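Local coordinates for leucine-rich repeat protein (Bacteroides thetaiotaomicron, PDB 4ECN) that is of unknown function but, as an extracellular leucine-rich repeat protein, probably binds other proteins, at residues Ser8-Val13 against Lys77-Ala82; Gln14-Lys19 against Asn68-Leu73; Gly83-Val88 against Asn109-Val114. All blocks are in the same frame, centred on the assembly; numbering follows the deposited sequence.

Contact 1: residues Ser8-Val13 against Lys77-Ala82; sequences SQYGYV and KLQLLA
Tyr12 and Lys77 meet through a cation-pi contact: Lys77 NZ stands over one face of the Tyr12 ring, 4.5 Å from its centroid and 16° off the ring normal. The lysine chain is extended beyond CG, and its CD comes within 3.8 Å of Tyr12 CD1. Gln79 runs alongside Tyr12 and points the same way, with Gln79 CB 3.6 Å from Tyr12 CE1. Its CG is anti to the backbone N (chi1 -168°), beside Gly11 O and Tyr10 CB. The Gln79 side chain crosses that of Tyr10 at about a right angle, amide and ring planes 86° apart, and Gln79 NE2 lies 3.4 Å from Tyr10 CG. Leu81 CD1 lies over one face of the Tyr10 ring, a CH-pi contact 4.3 Å from the centroid, while Leu80 O approaches the ring edge near CD2.

Behind these side chains the antiparallel backbone fixes the register. Gly11 N donates to Leu80 O at 3.0 Å, with the donor nearly along the C=O axis; the return bond from Leu80 N to Gly11 O is weak. Ala82 N donates to Gln9 O at 3.2 Å, in the carbonyl plane, and Val13 and Leu78 exchange two bent bonds. The side chains of Val13, Leu78 and Leu80 lie on the face of the sheet away from Tyr12 and Gln79, where Val13 CG2 packs 4.1 Å from Leu80 CD1.

The result is an antiparallel strand pair within the all-beta domain of the DUF4458 family. On the other flank of strand 10-18, Tyr10 and Tyr12 bond through their backbones to Gly116 and to Leu119 of the parallel strand 118-124. Leu78 meets Gln57 and Leu59 of strand 54-63, and Val13 and Leu80 pack on strand 110-113.

Contact 2: residues Gln14-Lys19 against Asn68-Leu73; sequences QFKLYK and NAEYGL
Lys19 lays its aliphatic chain over Tyr71: Lys19 CG sits above the centre of the ring, 3.5 Å from the centroid and 9° off the normal, a CH-pi contact. With CG anti to the carbonyl carbon (chi1 -66°), that methylene is placed over the ring; the chain beyond is extended, its NZ bonding to Asn67 O. At the ring's edge, near its plane, Tyr18 O lies 3.3 Å from Tyr71 CE2. An alanine in place of Tyr71 would probably leave the methylenes of Lys19 without their aromatic support and open a gap beside Tyr18 O.

Tyr18 and Glu70, an antiparallel non-hydrogen-bonded pair, lie side by side and point the same way, with ring and carboxylate planes 54° apart and Tyr18 CE2 3.9 Å from Glu70 CG. The carboxylate makes a long salt bridge, Glu70 OE2 to Lys16 NZ at 3.9 Å, and its OE1 is hydrogen-bonded to Tyr64 OH. Leu17 CD1 packs 3.7 Å from Leu73 CB, and Leu61 of strand 54-63 touches both leucines.

Three backbone bonds join the segments: Leu17 N to Leu73 O at 3.1 Å, Tyr71 N to Leu17 O, and Lys19 N to Ala69 O. Between the first two the chain turns a corner at Gly72. The contact joins strand 10-18 to the corner leading into strand 73-81, in an all-strand domain consistent with the DUF4458 family of the transthyretin clan.

Contact 3: residues Gly83-Val88 against Asn109-Val114; sequences GTYKIV and NELTVV
Tyr85 and Leu111 are joined by a reciprocal pair of backbone hydrogen bonds. Tyr85 N donates to Leu111 O at 2.8 Å. Leu111 N returns a bond to Tyr85 O at 2.9 Å, and both donors lie close to the acceptor's C=O direction. Further bonds run from Val113 N to Gly83 O and from Ile87 N to Asn109 O; the one from Gly83 N to Val113 O is weak. The pairing is antiparallel, the strand directions 151° apart.

Apolar contacts occupy the face bearing Tyr85, Leu111 and Val113. Tyr85 CE1 rests 3.6 Å from Val113 CG2, an oblique approach, while Tyr85 CB lies 4.0 Å from Leu111 CD1. The other methyl of Leu111, CD2, meets Ile87 CD1 at 3.7 Å, the two side chains crossing at about a right angle.

Thr84, Lys86, Glu110 and Thr112 lie on the opposite face. Thr84 CG2, anti to the backbone N, is 3.5 Å from Thr112 OG1 and also borders the carboxylate of Glu110. Separately, the Lys86 chain passes the Asn109 amide, with Lys86 CD 3.6 Å from Asn109 ND2.

Strand 110-113 thus pairs with strand 83-93 within the all-strand DUF4458 domain. Tyr85 OH bonds to Leu81 O, and the ring stacks with His50. Strand 43-49 pairs with the other flank of 83-93, while Leu111 packs on Val13 and Phe15 of strand 10-18 and on Leu119 of 118-124.

Overall arrangement
Contacts 1 and 2 divide strand 10-18 between them, with centres about 22 Å apart; strands 70-71 and 73-81, which carry their second segments, follow each other across the corner at Gly72. Contact 3 packs against the same strand through Val113 and Leu111: its centre is about 11 Å from that of contact 1 and 19 Å from that of contact 2. Val13 CG2 meets Val113 CG2 at 3.6 Å, and Phe15 CE1 meets Leu111 CD2 at 3.7 Å, which is consistent with a shared apolar interior and with a beta sandwich of the transthyretin clan. The contact centres lie about 47 to 57 Å from the centre of the chain, and the sodium ion is bound elsewhere, by Gln314 and Val317.

Contact 1: residues Ser8-Val13 against Lys77-Ala82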
ATOM      1  N   SER A   8      28.885  48.567  25.924  1.00106.09           N
ATOM      2  CA  SER A   8      29.690  47.343  25.815  1.00106.33           C
ATOM      3  C   SER A   8      28.800  46.092  25.686  1.00109.72           C
ATOM      4  O   SER A   8      29.266  45.034  25.256  1.00109.29           O
ATOM      5  CB  SER A   8      30.614  47.198  27.024  1.00110.98           C
ATOM      6  N   GLN A   9      27.524  46.226  26.066  1.00105.57           N
ATOM      7  CA  GLN A   9      26.506  45.170  26.041  1.00103.71           C
ATOM      8  C   GLN A   9      25.493  45.451  24.923  1.00105.07           C
ATOM      9  O   GLN A   9      24.631  44.617  24.632  1.00103.21           O
ATOM     10  CB  GLN A   9      25.780  45.084  27.418  1.00105.14           C
ATOM     11  CG  GLN A   9      26.646  45.220  28.699  1.00119.49           C
ATOM     12  CD  GLN A   9      27.046  46.644  29.094  1.00134.08           C
ATOM     13  OE1 GLN A   9      26.495  47.645  28.616  1.00128.11           O
ATOM     14  NE2 GLN A   9      28.015  46.766  30.000  1.00122.53           N
ATOM     15  N   TYR A  10      25.592  46.658  24.324  1.00101.36           N
ATOM     16  CA  TYR A  10      24.692  47.194  23.306  1.00100.13           C
ATOM     17  C   TYR A  10      25.288  47.205  21.888  1.00100.82           C
ATOM     18  O   TYR A  10      26.509  47.175  21.707  1.00101.57           O
ATOM     19  CB  TYR A  10      24.297  48.638  23.665  1.00102.81           C
ATOM     20  CG  TYR A  10      23.527  48.775  24.960  1.00106.25           C
ATOM     21  CD1 TYR A  10      24.189  48.947  26.175  1.00108.58           C
ATOM     22  CD2 TYR A  10      22.135  48.772  24.970  1.00107.41           C
ATOM     23  CE1 TYR A  10      23.484  49.072  27.373  1.00109.77           C
ATOM     24  CE2 TYR A  10      21.419  48.888  26.161  1.00108.59           C
ATOM     25  CZ  TYR A  10      22.099  49.043  27.361  1.00117.02           C
ATOM     26  OH  TYR A  10      21.407  49.165  28.540  1.00119.09           O
ATOM     27  N   GLY A  11      24.377  47.287  20.914  1.00 93.12           N
ATOM     28  CA  GLY A  11      24.634  47.367  19.482  1.00 90.82           C
ATOM     29  C   GLY A  11      23.751  48.402  18.814  1.00 89.54           C
ATOM     30  O   GLY A  11      23.147  49.227  19.506  1.00 90.11           O
ATOM     31  N   TYR A  12      23.697  48.413  17.467  1.00 81.36           N
ATOM     32  CA  TYR A  12      22.917  49.421  16.745  1.00 79.17           C
ATOM     33  C   TYR A  12      22.185  48.829  15.556  1.00 77.96           C
ATOM     34  O   TYR A  12      22.616  47.833  14.981  1.00 76.78           O
ATOM     35  CB  TYR A  12      23.805  50.585  16.274  1.00 81.55           C
ATOM     36  CG  TYR A  12      24.413  51.361  17.420  1.00 85.55           C
ATOM     37  CD1 TYR A  12      23.750  52.446  17.983  1.00 88.11           C
ATOM     38  CD2 TYR A  12      25.640  50.988  17.970  1.00 87.47           C
ATOM     39  CE1 TYR A  12      24.293  53.144  19.061  1.00 90.26           C
ATOM     40  CE2 TYR A  12      26.172  51.653  19.072  1.00 89.30           C
ATOM     41  CZ  TYR A  12      25.499  52.736  19.608  1.00 97.61           C
ATOM     42  OH  TYR A  12      26.032  53.411  20.675  1.00102.88           O
ATOM     43  N   VAL A  13      21.039  49.441  15.227  1.00 71.78           N
ATOM     44  CA  VAL A  13      20.165  49.073  14.111  1.00 69.52           C
ATOM     45  C   VAL A  13      19.777  50.335  13.368  1.00 72.75           C
ATOM     46  O   VAL A  13      19.633  51.405  13.969  1.00 72.36           O
ATOM     47  CB  VAL A  13      18.900  48.270  14.536  1.00 71.23           C
ATOM     48  CG1 VAL A  13      18.135  47.746  13.329  1.00 69.33           C
ATOM     49  CG2 VAL A  13      19.265  47.113  15.437  1.00 71.36           C
ATOM     50  N   LYS A  77      20.477  55.661  13.778  1.00 87.92           N
ATOM     51  CA  LYS A  77      20.955  54.534  14.596  1.00 87.01           C
ATOM     52  C   LYS A  77      20.064  54.340  15.819  1.00 88.23           C
ATOM     53  O   LYS A  77      19.671  55.320  16.455  1.00 88.43           O
ATOM     54  CB  LYS A  77      22.413  54.741  15.063  1.00 91.09           C
ATOM     55  CG  LYS A  77      23.526  54.163  14.194  1.00100.92           C
ATOM     56  CD  LYS A  77      24.886  54.399  14.903  1.00109.54           C
ATOM     57  CE  LYS A  77      26.074  53.746  14.224  1.00113.73           C
ATOM     58  NZ  LYS A  77      27.305  53.794  15.065  1.00109.85           N
ATOM     59  N   LEU A  78      19.752  53.089  16.147  1.00 82.04           N
ATOM     60  CA  LEU A  78      18.954  52.768  17.322  1.00 80.36           C
ATOM     61  C   LEU A  78      19.764  51.884  18.270  1.00 80.20           C
ATOM     62  O   LEU A  78      20.063  50.736  17.930  1.00 78.50           O
ATOM     63  CB  LEU A  78      17.632  52.086  16.911  1.00 79.47           C
ATOM     64  CG  LEU A  78      16.768  51.467  18.026  1.00 83.50           C
ATOM     65  CD1 LEU A  78      16.321  52.510  19.040  1.00 83.95           C
ATOM     66  CD2 LEU A  78      15.591  50.715  17.443  1.00 84.25           C
ATOM     67  N   GLN A  79      20.105  52.410  19.459  1.00 74.90           N
ATOM     68  CA  GLN A  79      20.855  51.616  20.421  1.00 74.52           C
ATOM     69  C   GLN A  79      19.919  50.663  21.141  1.00 78.11           C
ATOM     70  O   GLN A  79      18.932  51.095  21.736  1.00 78.28           O
ATOM     71  CB  GLN A  79      21.611  52.493  21.419  1.00 76.71           C
ATOM     72  CG  GLN A  79      22.627  51.713  22.254  1.00 83.32           C
ATOM     73  CD  GLN A  79      23.445  52.607  23.151  1.00104.15           C
ATOM     74  OE1 GLN A  79      23.533  53.835  22.968  1.00 99.50           O
ATOM     75  NE2 GLN A  79      24.107  51.998  24.118  1.00 97.66           N
ATOM     76  N   LEU A  80      20.217  49.366  21.051  1.00 73.69           N
ATOM     77  CA  LEU A  80      19.457  48.296  21.683  1.00 73.04           C
ATOM     78  C   LEU A  80      20.381  47.337  22.358  1.00 79.24           C
ATOM     79  O   LEU A  80      21.551  47.285  21.997  1.00 79.53           O
ATOM     80  CB  LEU A  80      18.598  47.542  20.652  1.00 71.86           C
ATOM     81  CG  LEU A  80      17.418  48.277  20.038  1.00 75.56           C
ATOM     82  CD1 LEU A  80      16.942  47.567  18.793  1.00 74.92           C
ATOM     83  CD2 LEU A  80      16.290  48.430  21.027  1.00 76.30           C
ATOM     84  N   LEU A  81      19.876  46.551  23.312  1.00 77.53           N
ATOM     85  CA  LEU A  81      20.713  45.564  23.970  1.00 79.01           C
ATOM     86  C   LEU A  81      20.821  44.344  23.062  1.00 82.93           C
ATOM     87  O   LEU A  81      19.825  43.917  22.474  1.00 80.85           O
ATOM     88  CB  LEU A  81      20.183  45.208  25.361  1.00 79.80           C
ATOM     89  CG  LEU A  81      21.220  44.562  26.298  1.00 86.56           C
ATOM     90  CD1 LEU A  81      21.246  45.250  27.663  1.00 87.52           C
ATOM     91  CD2 LEU A  81      21.071  43.016  26.355  1.00 89.22           C
ATOM     92  N   ALA A  82      22.048  43.819  22.922  1.00 81.63           N
ATOM     93  CA  ALA A  82      22.372  42.687  22.050  1.00 81.98           C
ATOM     94  C   ALA A  82      21.475  41.472  22.326  1.00 86.62           C
ATOM     95  O   ALA A  82      21.412  40.986  23.458  1.00 87.37           O
ATOM     96  CB  ALA A  82      23.834  42.302  22.216  1.00 83.79           C
TER

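Contact 2: residues Gln14-Lys19 against Asn68-Leu73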
ATOM      1  N   GLN A  14      19.630  50.196  12.054  1.00 68.67           N
ATOM      2  CA  GLN A  14      19.131  51.223  11.170  1.00 69.26           C
ATOM      3  C   GLN A  14      18.265  50.530  10.172  1.00 72.74           C
ATOM      4  O   GLN A  14      18.457  49.338   9.930  1.00 72.23           O
ATOM      5  CB  GLN A  14      20.233  52.075  10.529  1.00 72.24           C
ATOM      6  CG  GLN A  14      21.198  51.361   9.587  1.00 88.94           C
ATOM      7  CD  GLN A  14      22.231  52.327   9.047  1.00102.73           C
ATOM      8  OE1 GLN A  14      22.607  53.322   9.693  1.00 89.90           O
ATOM      9  NE2 GLN A  14      22.730  52.036   7.853  1.00100.56           N
ATOM     10  N   PHE A  15      17.267  51.235   9.643  1.00 69.45           N
ATOM     11  CA  PHE A  15      16.341  50.630   8.693  1.00 68.20           C
ATOM     12  C   PHE A  15      16.458  51.305   7.334  1.00 75.91           C
ATOM     13  O   PHE A  15      16.710  52.508   7.240  1.00 75.70           O
ATOM     14  CB  PHE A  15      14.896  50.690   9.219  1.00 68.13           C
ATOM     15  CG  PHE A  15      14.725  49.967  10.537  1.00 67.73           C
ATOM     16  CD1 PHE A  15      14.496  48.598  10.572  1.00 69.22           C
ATOM     17  CD2 PHE A  15      14.827  50.649  11.741  1.00 68.13           C
ATOM     18  CE1 PHE A  15      14.371  47.928  11.790  1.00 68.96           C
ATOM     19  CE2 PHE A  15      14.706  49.978  12.955  1.00 69.65           C
ATOM     20  CZ  PHE A  15      14.476  48.624  12.973  1.00 66.86           C
ATOM     21  N   LYS A  16      16.324  50.493   6.287  1.00 75.29           N
ATOM     22  CA  LYS A  16      16.379  50.895   4.887  1.00 76.99           C
ATOM     23  C   LYS A  16      15.045  50.481   4.238  1.00 83.11           C
ATOM     24  O   LYS A  16      14.729  49.287   4.247  1.00 81.99           O
ATOM     25  CB  LYS A  16      17.606  50.233   4.220  1.00 79.87           C
ATOM     26  CG  LYS A  16      18.437  51.142   3.329  1.00 97.69           C
ATOM     27  CD  LYS A  16      19.521  50.324   2.629  1.00108.28           C
ATOM     28  CE  LYS A  16      20.523  51.130   1.836  1.00119.01           C
ATOM     29  NZ  LYS A  16      21.538  50.252   1.193  1.00127.02           N
ATOM     30  N   LEU A  17      14.221  51.463   3.783  1.00 81.81           N
ATOM     31  CA  LEU A  17      12.907  51.207   3.165  1.00 81.65           C
ATOM     32  C   LEU A  17      13.076  50.707   1.720  1.00 87.72           C
ATOM     33  O   LEU A  17      13.762  51.344   0.917  1.00 89.15           O
ATOM     34  CB  LEU A  17      12.008  52.460   3.203  1.00 82.01           C
ATOM     35  CG  LEU A  17      11.315  52.767   4.547  1.00 86.62           C
ATOM     36  CD1 LEU A  17      10.867  54.204   4.628  1.00 87.58           C
ATOM     37  CD2 LEU A  17      10.118  51.856   4.786  1.00 87.96           C
ATOM     38  N   TYR A  18      12.478  49.548   1.416  1.00 83.81           N
ATOM     39  CA  TYR A  18      12.552  48.902   0.111  1.00 84.24           C
ATOM     40  C   TYR A  18      11.175  48.815  -0.542  1.00 90.66           C
ATOM     41  O   TYR A  18      10.154  48.780   0.151  1.00 90.02           O
ATOM     42  CB  TYR A  18      13.167  47.493   0.232  1.00 84.79           C
ATOM     43  CG  TYR A  18      14.668  47.500   0.443  1.00 87.81           C
ATOM     44  CD1 TYR A  18      15.216  47.755   1.697  1.00 90.14           C
ATOM     45  CD2 TYR A  18      15.540  47.210  -0.602  1.00 89.15           C
ATOM     46  CE1 TYR A  18      16.597  47.771   1.897  1.00 91.66           C
ATOM     47  CE2 TYR A  18      16.925  47.200  -0.409  1.00 90.85           C
ATOM     48  CZ  TYR A  18      17.451  47.486   0.844  1.00 98.47           C
ATOM     49  OH  TYR A  18      18.815  47.488   1.048  1.00 98.60           O
ATOM     50  N   LYS A  19      11.162  48.790  -1.889  1.00 89.01           N
ATOM     51  CA  LYS A  19       9.962  48.685  -2.720  1.00 88.66           C
ATOM     52  C   LYS A  19       9.579  47.205  -2.890  1.00 93.56           C
ATOM     53  O   LYS A  19      10.427  46.331  -2.682  1.00 92.24           O
ATOM     54  CB  LYS A  19      10.192  49.371  -4.080  1.00 91.20           C
ATOM     55  CG  LYS A  19      10.389  50.882  -3.976  1.00 96.80           C
ATOM     56  CD  LYS A  19      10.687  51.543  -5.318  1.00103.73           C
ATOM     57  CE  LYS A  19      10.666  53.053  -5.211  1.00107.94           C
ATOM     58  NZ  LYS A  19      11.007  53.712  -6.502  1.00113.50           N
ATOM     59  N   ASN A  68      14.761  51.755  -8.142  1.00118.34           N
ATOM     60  CA  ASN A  68      13.636  50.862  -8.452  1.00117.59           C
ATOM     61  C   ASN A  68      13.529  49.722  -7.399  1.00119.99           C
ATOM     62  O   ASN A  68      12.630  48.875  -7.497  1.00118.90           O
ATOM     63  CB  ASN A  68      13.767  50.277  -9.874  1.00119.94           C
ATOM     64  CG  ASN A  68      13.260  51.164 -10.992  1.00139.89           C
ATOM     65  OD1 ASN A  68      13.474  52.388 -11.022  1.00131.64           O
ATOM     66  ND2 ASN A  68      12.601  50.541 -11.965  1.00130.47           N
ATOM     67  N   ALA A  69      14.438  49.717  -6.398  1.00115.61           N
ATOM     68  CA  ALA A  69      14.480  48.731  -5.318  1.00113.81           C
ATOM     69  C   ALA A  69      14.415  49.402  -3.949  1.00116.06           C
ATOM     70  O   ALA A  69      13.915  48.792  -3.002  1.00114.54           O
ATOM     71  CB  ALA A  69      15.748  47.896  -5.423  1.00114.66           C
ATOM     72  N   GLU A  70      14.922  50.652  -3.849  1.00112.45           N
ATOM     73  CA  GLU A  70      14.981  51.424  -2.607  1.00111.95           C
ATOM     74  C   GLU A  70      14.102  52.668  -2.688  1.00115.11           C
ATOM     75  O   GLU A  70      14.205  53.421  -3.658  1.00115.37           O
ATOM     76  CB  GLU A  70      16.441  51.831  -2.295  1.00114.31           C
ATOM     77  CG  GLU A  70      17.395  50.652  -2.137  1.00125.54           C
ATOM     78  CD  GLU A  70      18.875  50.928  -1.930  1.00144.47           C
ATOM     79  OE1 GLU A  70      19.230  52.017  -1.422  1.00128.54           O
ATOM     80  OE2 GLU A  70      19.683  50.016  -2.222  1.00138.15           O
ATOM     81  N   TYR A  71      13.257  52.900  -1.652  1.00110.50           N
ATOM     82  CA  TYR A  71      12.387  54.084  -1.557  1.00110.03           C
ATOM     83  C   TYR A  71      13.216  55.352  -1.261  1.00111.12           C
ATOM     84  O   TYR A  71      12.680  56.461  -1.326  1.00111.07           O
ATOM     85  CB  TYR A  71      11.272  53.918  -0.488  1.00111.23           C
ATOM     86  CG  TYR A  71      10.001  53.253  -0.986  1.00113.44           C
ATOM     87  CD1 TYR A  71       9.101  53.937  -1.803  1.00116.18           C
ATOM     88  CD2 TYR A  71       9.648  51.975  -0.563  1.00113.34           C
ATOM     89  CE1 TYR A  71       7.926  53.333  -2.256  1.00116.82           C
ATOM     90  CE2 TYR A  71       8.468  51.367  -0.998  1.00113.65           C
ATOM     91  CZ  TYR A  71       7.617  52.043  -1.855  1.00121.15           C
ATOM     92  OH  TYR A  71       6.459  51.437  -2.284  1.00119.72           O
ATOM     93  N   GLY A  72      14.500  55.172  -0.958  1.00105.41           N
ATOM     94  CA  GLY A  72      15.424  56.264  -0.679  1.00105.11           C
ATOM     95  C   GLY A  72      15.222  56.927   0.668  1.00105.55           C
ATOM     96  O   GLY A  72      15.321  58.153   0.768  1.00106.03           O
ATOM     97  N   LEU A  73      14.925  56.119   1.713  1.00 98.27           N
ATOM     98  CA  LEU A  73      14.728  56.584   3.095  1.00 96.46           C
ATOM     99  C   LEU A  73      15.421  55.620   4.057  1.00 94.85           C
ATOM    100  O   LEU A  73      15.172  54.411   3.991  1.00 92.62           O
ATOM    101  CB  LEU A  73      13.237  56.744   3.452  1.00 96.00           C
ATOM    102  CG  LEU A  73      12.445  57.838   2.714  1.00101.58           C
ATOM    103  CD1 LEU A  73      10.958  57.539   2.718  1.00101.16           C
ATOM    104  CD2 LEU A  73      12.759  59.244   3.253  1.00104.73           C
TER

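Contact 3: residues Gly83-Val88 against Asn109-Val114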
ATOM      1  N   GLY A  83      20.784  41.025  21.280  1.00 82.48           N
ATOM      2  CA  GLY A  83      19.870  39.886  21.313  1.00 81.36           C
ATOM      3  C   GLY A  83      18.912  39.850  20.137  1.00 83.52           C
ATOM      4  O   GLY A  83      18.914  40.757  19.304  1.00 82.99           O
ATOM      5  N   THR A  84      18.084  38.798  20.057  1.00 79.09           N
ATOM      6  CA  THR A  84      17.125  38.661  18.958  1.00 77.66           C
ATOM      7  C   THR A  84      15.838  39.420  19.303  1.00 81.49           C
ATOM      8  O   THR A  84      15.365  39.377  20.441  1.00 82.08           O
ATOM      9  CB  THR A  84      16.839  37.190  18.622  1.00 81.28           C
ATOM     10  OG1 THR A  84      18.045  36.423  18.714  1.00 81.07           O
ATOM     11  CG2 THR A  84      16.216  37.020  17.232  1.00 77.41           C
ATOM     12  N   TYR A  85      15.311  40.144  18.305  1.00 76.21           N
ATOM     13  CA  TYR A  85      14.095  40.957  18.328  1.00 74.00           C
ATOM     14  C   TYR A  85      13.177  40.562  17.185  1.00 79.11           C
ATOM     15  O   TYR A  85      13.655  40.225  16.091  1.00 78.22           O
ATOM     16  CB  TYR A  85      14.438  42.451  18.211  1.00 73.60           C
ATOM     17  CG  TYR A  85      15.188  43.051  19.377  1.00 73.98           C
ATOM     18  CD1 TYR A  85      16.545  42.801  19.560  1.00 76.57           C
ATOM     19  CD2 TYR A  85      14.591  44.001  20.195  1.00 74.16           C
ATOM     20  CE1 TYR A  85      17.254  43.383  20.608  1.00 78.01           C
ATOM     21  CE2 TYR A  85      15.298  44.615  21.229  1.00 75.66           C
ATOM     22  CZ  TYR A  85      16.633  44.307  21.430  1.00 81.67           C
ATOM     23  OH  TYR A  85      17.337  44.903  22.448  1.00 80.39           O
ATOM     24  N   LYS A  86      11.861  40.626  17.416  1.00 76.01           N
ATOM     25  CA  LYS A  86      10.892  40.333  16.373  1.00 74.61           C
ATOM     26  C   LYS A  86      10.088  41.595  16.119  1.00 77.80           C
ATOM     27  O   LYS A  86       9.491  42.121  17.057  1.00 77.80           O
ATOM     28  CB  LYS A  86       9.993  39.132  16.742  1.00 76.54           C
ATOM     29  CG  LYS A  86       9.085  38.666  15.586  1.00 92.78           C
ATOM     30  CD  LYS A  86       7.906  37.768  16.006  1.00 98.40           C
ATOM     31  CE  LYS A  86       6.813  38.499  16.760  1.00 95.40           C
ATOM     32  NZ  LYS A  86       5.683  37.597  17.100  1.00 99.39           N
ATOM     33  N   ILE A  87      10.139  42.117  14.871  1.00 73.66           N
ATOM     34  CA  ILE A  87       9.370  43.287  14.418  1.00 73.08           C
ATOM     35  C   ILE A  87       7.910  42.849  14.292  1.00 75.21           C
ATOM     36  O   ILE A  87       7.641  41.814  13.661  1.00 74.16           O
ATOM     37  CB  ILE A  87       9.911  43.889  13.080  1.00 76.17           C
ATOM     38  CG1 ILE A  87      11.427  44.135  13.097  1.00 76.66           C
ATOM     39  CG2 ILE A  87       9.133  45.156  12.671  1.00 77.37           C
ATOM     40  CD1 ILE A  87      12.050  44.254  11.658  1.00 81.11           C
ATOM     41  N   VAL A  88       6.980  43.606  14.910  1.00 70.35           N
ATOM     42  CA  VAL A  88       5.545  43.296  14.851  1.00 69.17           C
ATOM     43  C   VAL A  88       4.942  44.054  13.654  1.00 71.27           C
ATOM     44  O   VAL A  88       4.158  43.494  12.877  1.00 69.32           O
ATOM     45  CB  VAL A  88       4.801  43.609  16.177  1.00 73.25           C
ATOM     46  CG1 VAL A  88       3.396  43.006  16.163  1.00 72.84           C
ATOM     47  CG2 VAL A  88       5.573  43.083  17.375  1.00 73.17           C
ATOM     48  N   ASN A 109      10.461  38.960   9.934  1.00 91.75           N
ATOM     49  CA  ASN A 109      10.079  39.624  11.177  1.00 90.68           C
ATOM     50  C   ASN A 109      11.233  39.725  12.193  1.00 91.32           C
ATOM     51  O   ASN A 109      11.230  40.670  12.977  1.00 90.88           O
ATOM     52  CB  ASN A 109       8.879  38.911  11.835  1.00 91.36           C
ATOM     53  CG  ASN A 109       8.957  37.401  11.977  1.00115.03           C
ATOM     54  OD1 ASN A 109       9.910  36.730  11.536  1.00107.65           O
ATOM     55  ND2 ASN A 109       7.915  36.831  12.572  1.00106.14           N
ATOM     56  N   GLU A 110      12.222  38.815  12.161  1.00 85.80           N
ATOM     57  CA  GLU A 110      13.316  38.828  13.137  1.00 84.99           C
ATOM     58  C   GLU A 110      14.568  39.609  12.670  1.00 85.25           C
ATOM     59  O   GLU A 110      14.887  39.671  11.479  1.00 84.15           O
ATOM     60  CB  GLU A 110      13.738  37.397  13.505  1.00 86.37           C
ATOM     61  CG  GLU A 110      12.800  36.736  14.508  1.00100.73           C
ATOM     62  CD  GLU A 110      13.168  35.334  14.964  1.00125.01           C
ATOM     63  OE1 GLU A 110      12.993  34.386  14.165  1.00121.48           O
ATOM     64  OE2 GLU A 110      13.553  35.175  16.146  1.00115.15           O
ATOM     65  N   LEU A 111      15.259  40.214  13.664  1.00 79.53           N
ATOM     66  CA  LEU A 111      16.525  40.938  13.547  1.00 78.74           C
ATOM     67  C   LEU A 111      17.327  40.730  14.850  1.00 80.90           C
ATOM     68  O   LEU A 111      16.755  40.766  15.941  1.00 80.90           O
ATOM     69  CB  LEU A 111      16.355  42.449  13.197  1.00 78.71           C
ATOM     70  CG  LEU A 111      15.684  43.458  14.157  1.00 82.54           C
ATOM     71  CD1 LEU A 111      16.645  43.935  15.242  1.00 83.50           C
ATOM     72  CD2 LEU A 111      15.317  44.715  13.406  1.00 83.12           C
ATOM     73  N   THR A 112      18.640  40.511  14.735  1.00 75.12           N
ATOM     74  CA  THR A 112      19.475  40.278  15.913  1.00 73.75           C
ATOM     75  C   THR A 112      20.516  41.388  16.032  1.00 74.08           C
ATOM     76  O   THR A 112      21.307  41.586  15.115  1.00 72.32           O
ATOM     77  CB  THR A 112      20.127  38.882  15.841  1.00 80.37           C
ATOM     78  OG1 THR A 112      19.132  37.902  15.496  1.00 85.83           O
ATOM     79  CG2 THR A 112      20.816  38.493  17.128  1.00 73.78           C
ATOM     80  N   VAL A 113      20.484  42.121  17.163  1.00 70.12           N
ATOM     81  CA  VAL A 113      21.426  43.186  17.517  1.00 70.51           C
ATOM     82  C   VAL A 113      22.689  42.510  18.029  1.00 75.76           C
ATOM     83  O   VAL A 113      22.586  41.496  18.722  1.00 75.76           O
ATOM     84  CB  VAL A 113      20.820  44.176  18.543  1.00 74.39           C
ATOM     85  CG1 VAL A 113      21.755  45.347  18.809  1.00 75.38           C
ATOM     86  CG2 VAL A 113      19.467  44.692  18.079  1.00 73.34           C
ATOM     87  N   VAL A 114      23.875  43.017  17.649  1.00 72.81           N
ATOM     88  CA  VAL A 114      25.160  42.422  18.051  1.00 72.84           C
ATOM     89  C   VAL A 114      25.955  43.435  18.883  1.00 78.50           C
ATOM     90  O   VAL A 114      25.945  44.632  18.579  1.00 77.01           O
ATOM     91  CB  VAL A 114      25.970  41.934  16.825  1.00 75.67           C
ATOM     92  CG1 VAL A 114      27.350  41.421  17.227  1.00 76.10           C
ATOM     93  CG2 VAL A 114      25.200  40.864  16.052  1.00 74.16           C
TER